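Local coordinates for DNA repair protein RecO (Deinococcus radiodurans, PDB 1U5K) that is probably involved in DNA repair and in recombination by the RecF pathway, and binds a zinc ion, at residues R195-V198 with R199-F202; E87-A90 with F91-M95. All coordinates share one frame; numbering follows the deposited sequence.

Contact 1 of 2, residues R195-V198 with R199-F202; sequences RRTV and RASF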
loop_
_atom_site.group_PDB
_atom_site.type_symbol
_atom_site.label_atom_id
_atom_site.label_comp_id
_atom_site.label_asym_id
_atom_site.label_seq_id
_atom_site.Cartn_x
_atom_site.Cartn_y
_atom_site.Cartn_z
ATOM N N ARG A 195 18.109 -21.811 -6.090
ATOM C CA ARG A 195 18.418 -23.243 -6.112
ATOM C C ARG A 195 18.974 -23.757 -4.783
ATOM O O ARG A 195 18.660 -24.857 -4.329
ATOM C CB ARG A 195 19.354 -23.545 -7.287
ATOM C CG ARG A 195 20.274 -24.765 -7.173
ATOM C CD ARG A 195 21.608 -24.627 -7.931
ATOM N NE ARG A 195 22.725 -25.154 -7.149
ATOM C CZ ARG A 195 23.634 -24.458 -6.475
ATOM N NH1 ARG A 195 23.677 -23.133 -6.474
ATOM N NH2 ARG A 195 24.565 -25.116 -5.800
ATOM N N ARG A 196 19.805 -22.947 -4.141
ATOM C CA ARG A 196 20.418 -23.315 -2.875
ATOM C C ARG A 196 19.373 -23.602 -1.809
ATOM O O ARG A 196 18.343 -22.920 -1.734
ATOM C CB ARG A 196 21.221 -22.135 -2.359
ATOM C CG ARG A 196 22.611 -22.457 -1.912
ATOM C CD ARG A 196 23.419 -21.181 -1.778
ATOM N NE ARG A 196 24.564 -21.236 -2.666
ATOM C CZ ARG A 196 25.370 -20.219 -2.893
ATOM N NH1 ARG A 196 25.130 -19.052 -2.322
ATOM N NH2 ARG A 196 26.406 -20.391 -3.698
ATOM N N THR A 197 19.649 -24.594 -0.971
ATOM C CA THR A 197 18.774 -24.839 0.167
ATOM C C THR A 197 18.752 -23.613 1.073
ATOM O O THR A 197 19.726 -22.866 1.170
ATOM C CB THR A 197 19.214 -26.079 0.972
ATOM O OG1 THR A 197 20.501 -25.818 1.536
ATOM C CG2 THR A 197 19.391 -27.287 0.079
ATOM N N VAL A 198 17.633 -23.394 1.755
ATOM C CA VAL A 198 17.567 -22.273 2.681
ATOM C C VAL A 198 18.524 -22.456 3.865
ATOM O O VAL A 198 19.139 -21.515 4.362
ATOM C CB VAL A 198 16.114 -21.919 3.087
ATOM C CG1 VAL A 198 15.241 -21.691 1.859
ATOM C CG2 VAL A 198 15.473 -22.962 3.965
ATOM N N ARG A 199 18.708 -23.695 4.302
ATOM C CA ARG A 199 19.717 -23.946 5.322
ATOM C C ARG A 199 21.107 -23.476 4.913
ATOM O O ARG A 199 21.739 -22.706 5.623
ATOM C CB ARG A 199 19.750 -25.431 5.652
ATOM C CG ARG A 199 20.624 -25.745 6.842
ATOM C CD ARG A 199 20.154 -27.045 7.414
ATOM N NE ARG A 199 21.068 -27.474 8.454
ATOM C CZ ARG A 199 20.957 -28.644 9.063
ATOM N NH1 ARG A 199 19.973 -29.474 8.742
ATOM N NH2 ARG A 199 21.823 -28.938 10.017
ATOM N N ALA A 200 21.564 -23.867 3.732
ATOM C CA ALA A 200 22.822 -23.384 3.172
ATOM C C ALA A 200 22.919 -21.862 3.111
ATOM O O ALA A 200 23.927 -21.289 3.521
ATOM C CB ALA A 200 23.040 -23.985 1.788
ATOM N N SER A 201 21.879 -21.187 2.633
ATOM C CA SER A 201 21.881 -19.729 2.577
ATOM C C SER A 201 21.924 -19.022 3.928
ATOM O O SER A 201 22.575 -17.988 4.059
ATOM C CB SER A 201 20.675 -19.234 1.774
ATOM O OG SER A 201 20.866 -19.498 0.401
ATOM N N PHE A 202 21.238 -19.570 4.924
ATOM C CA PHE A 202 21.242 -19.016 6.276
ATOM C C PHE A 202 22.651 -18.979 6.861
ATOM O O PHE A 202 22.943 -18.169 7.741
ATOM C CB PHE A 202 20.372 -19.823 7.246
ATOM C CG PHE A 202 18.887 -19.704 7.050
ATOM C CD1 PHE A 202 18.053 -20.564 7.741
ATOM C CD2 PHE A 202 18.312 -18.779 6.191
ATOM C CE1 PHE A 202 16.678 -20.513 7.592
ATOM C CE2 PHE A 202 16.943 -18.717 6.041
ATOM C CZ PHE A 202 16.108 -19.563 6.749
HETATM O O HOH W 1 18.634 -20.390 -0.561
HETATM O O HOH W 2 23.222 -17.991 -0.354
#
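Thr197 and Ala200 meet in an N-cap, the device that opens the short helix 198-203. Thr197 OG1 accepts from Ala200 N at 3.1 Å, and chi1 of 64° sets the hydroxyl between the backbone N and carbonyl carbon, within reach of that amide. The carbonyls of Thr197 and Val198 start the regular pattern: Ser201 N donates to Thr197 O, and Phe202 N to Val198 O over 2.9 Å. Phe202 also lays one face of its ring over that second carbonyl, with Val198 O standing 3.2 Å above the ring plane and offset toward the rim. Its far end only brushes the valine, CZ lying 4.4 Å from Val198 CB. With an alanine here, Val198 O would probably lose its aromatic cover, and a gap would open against Val135 of helix 129-141, which the ring also touches. The aliphatic part of Arg196 runs past Ala200 and Ser201, its CD 3.8 Å from Ser201 OG. A bend at chi3 turns the guanidinium, whose NH2 forms a salt bridge with Asp188. Two waters grip the buried Ser201 hydroxyl: one joins it to Arg196 O, a carbonyl also bound by Lys139, while the other lies at the edge of the guanidinium, in its plane, accepting from Arg196 NH1 at 2.9 Å.

Contact 2 of 2, residues E87-A90 with F91-M95; sequences ERYA and FAHLM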
loop_
_atom_site.group_PDB
_atom_site.type_symbol
_atom_site.label_atom_id
_atom_site.label_comp_id
_atom_site.label_asym_id
_atom_site.label_seq_id
_atom_site.Cartn_x
_atom_site.Cartn_y
_atom_site.Cartn_z
ATOM N N GLU A 87 10.325 -6.133 15.591
ATOM C CA GLU A 87 11.167 -6.417 14.435
ATOM C C GLU A 87 10.777 -7.717 13.723
ATOM O O GLU A 87 10.762 -7.798 12.493
ATOM C CB GLU A 87 12.650 -6.444 14.807
ATOM C CG GLU A 87 13.509 -6.885 13.638
ATOM C CD GLU A 87 15.004 -6.793 13.868
ATOM O OE1 GLU A 87 15.490 -7.500 14.771
ATOM O OE2 GLU A 87 15.676 -6.040 13.131
ATOM N N ARG A 88 10.467 -8.738 14.510
ATOM C CA ARG A 88 10.008 -10.015 13.995
ATOM C C ARG A 88 8.628 -9.881 13.364
ATOM O O ARG A 88 8.376 -10.436 12.305
ATOM C CB ARG A 88 10.018 -11.065 15.107
ATOM C CG ARG A 88 11.401 -11.281 15.733
ATOM C CD ARG A 88 11.474 -12.432 16.690
ATOM N NE ARG A 88 12.791 -12.500 17.307
ATOM C CZ ARG A 88 13.853 -13.113 16.818
ATOM N NH1 ARG A 88 13.790 -13.795 15.681
ATOM N NH2 ARG A 88 14.999 -13.029 17.484
ATOM N N TYR A 89 7.710 -9.183 14.024
ATOM C CA TYR A 89 6.407 -8.916 13.445
ATOM C C TYR A 89 6.541 -8.307 12.051
ATOM O O TYR A 89 5.869 -8.750 11.127
ATOM C CB TYR A 89 5.576 -8.008 14.351
ATOM C CG TYR A 89 4.143 -7.866 13.934
ATOM C CD1 TYR A 89 3.140 -8.577 14.578
ATOM C CD2 TYR A 89 3.771 -6.964 12.929
ATOM C CE1 TYR A 89 1.817 -8.426 14.215
ATOM C CE2 TYR A 89 2.445 -6.796 12.565
ATOM C CZ TYR A 89 1.474 -7.528 13.231
ATOM O OH TYR A 89 0.140 -7.414 12.897
ATOM N N ALA A 90 7.428 -7.331 11.909
ATOM C CA ALA A 90 7.623 -6.596 10.668
ATOM C C ALA A 90 8.033 -7.515 9.528
ATOM O O ALA A 90 7.530 -7.359 8.424
ATOM C CB ALA A 90 8.630 -5.452 10.852
ATOM N N PHE A 91 8.925 -8.466 9.790
ATOM C CA PHE A 91 9.378 -9.414 8.785
ATOM C C PHE A 91 8.342 -10.504 8.495
ATOM O O PHE A 91 8.199 -10.868 7.329
ATOM C CB PHE A 91 10.785 -9.941 9.098
ATOM C CG PHE A 91 11.866 -8.929 8.830
ATOM C CD1 PHE A 91 12.607 -8.377 9.865
ATOM C CD2 PHE A 91 12.110 -8.476 7.534
ATOM C CE1 PHE A 91 13.550 -7.372 9.617
ATOM C CE2 PHE A 91 13.078 -7.515 7.285
ATOM C CZ PHE A 91 13.800 -6.936 8.328
ATOM N N ALA A 92 7.611 -10.992 9.499
ATOM C CA ALA A 92 6.485 -11.894 9.293
ATOM C C ALA A 92 5.472 -11.229 8.360
ATOM O O ALA A 92 4.952 -11.852 7.442
ATOM C CB ALA A 92 5.799 -12.299 10.623
ATOM N N HIS A 93 5.193 -9.957 8.613
ATOM C CA HIS A 93 4.216 -9.186 7.856
ATOM C C HIS A 93 4.650 -8.996 6.399
ATOM O O HIS A 93 3.846 -9.154 5.488
ATOM C CB HIS A 93 4.060 -7.868 8.579
ATOM C CG HIS A 93 2.883 -7.035 8.180
ATOM N ND1 HIS A 93 1.721 -7.563 7.664
ATOM C CD2 HIS A 93 2.674 -5.703 8.296
ATOM C CE1 HIS A 93 0.853 -6.589 7.460
ATOM N NE2 HIS A 93 1.420 -5.448 7.803
ATOM N N LEU A 94 5.926 -8.702 6.187
ATOM C CA LEU A 94 6.500 -8.680 4.853
ATOM C C LEU A 94 6.319 -10.017 4.130
ATOM O O LEU A 94 5.869 -10.028 2.989
ATOM C CB LEU A 94 7.959 -8.242 4.898
ATOM C CG LEU A 94 8.795 -8.312 3.624
ATOM C CD1 LEU A 94 8.153 -7.513 2.511
ATOM C CD2 LEU A 94 10.176 -7.779 3.935
ATOM N N MET A 95 6.663 -11.136 4.759
ATOM C CA MET A 95 6.543 -12.433 4.085
ATOM C C MET A 95 5.089 -12.657 3.693
ATOM O O MET A 95 4.846 -13.158 2.602
ATOM C CB MET A 95 7.001 -13.592 4.961
ATOM C CG MET A 95 8.486 -13.485 5.272
ATOM S SD MET A 95 9.566 -13.586 3.854
ATOM C CE MET A 95 9.652 -11.954 3.324
#
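The first turns of helix 86-102 illustrate how side chains four residues apart pair along an alpha-helix, here Glu87 with Phe91 and Tyr89 with His93. Glu87 and Phe91 run side by side in the same direction, the carboxylate and ring planes 46° apart. With Glu87 CG anti to the backbone N (chi1 174°), that CG lies 4.1 Å from Phe91 CE1, while Phe91 CD1 comes within 3.3 Å of Glu87 O. The amide of Phe91 makes only a weak bond to that same carbonyl, whereas Ala92 N donates to Arg88 O at 3.0 Å. Tyr89 and His93 approach obliquely, ring centres 5.9 Å apart and planes at 55°, and the backbones of the same two residues are joined, His93 N donating to Tyr89 O. Leu94 N closes the next turn on Ala90 O at 3.1 Å. Arg88 points elsewhere, pairing with Glu85 through NE and reaching the carbonyls of Val123, in the last turn of helix 110-125, and of Gln126 just beyond it. Around the helix, Phe91 packs on Ala133 of helix 129-141 and on Val123 of helix 110-125, the Tyr89 ring meets Phe53 edge-to-face, and His93 touches Pro81 of the second subunit.

How the contacts relate
From the N terminus, the chain first builds the five-stranded sheet of the OB-family domain, ending with strand 69-78, and then enters helix 86-102, where contact 2 forms. Helices 110-125 and 129-141, the zinc-binding region and helix 184-192 follow before contact 1 starts helix 198-203. The two contacts are therefore in series, neither nested nor crossed: contact 2 joins successive turns within one helix, while contact 1 caps the start of another, and neither closes a long loop. The centres of contacts 1 and 2 lie about 20 Å apart, and the nearest atoms of contacts 1 and 2 about 9 Å, without touching. Helix 129-141 relates them: Phe91 and Met95 reach it from contact 2, and Val198, Ser201 and Phe202 from contact 1.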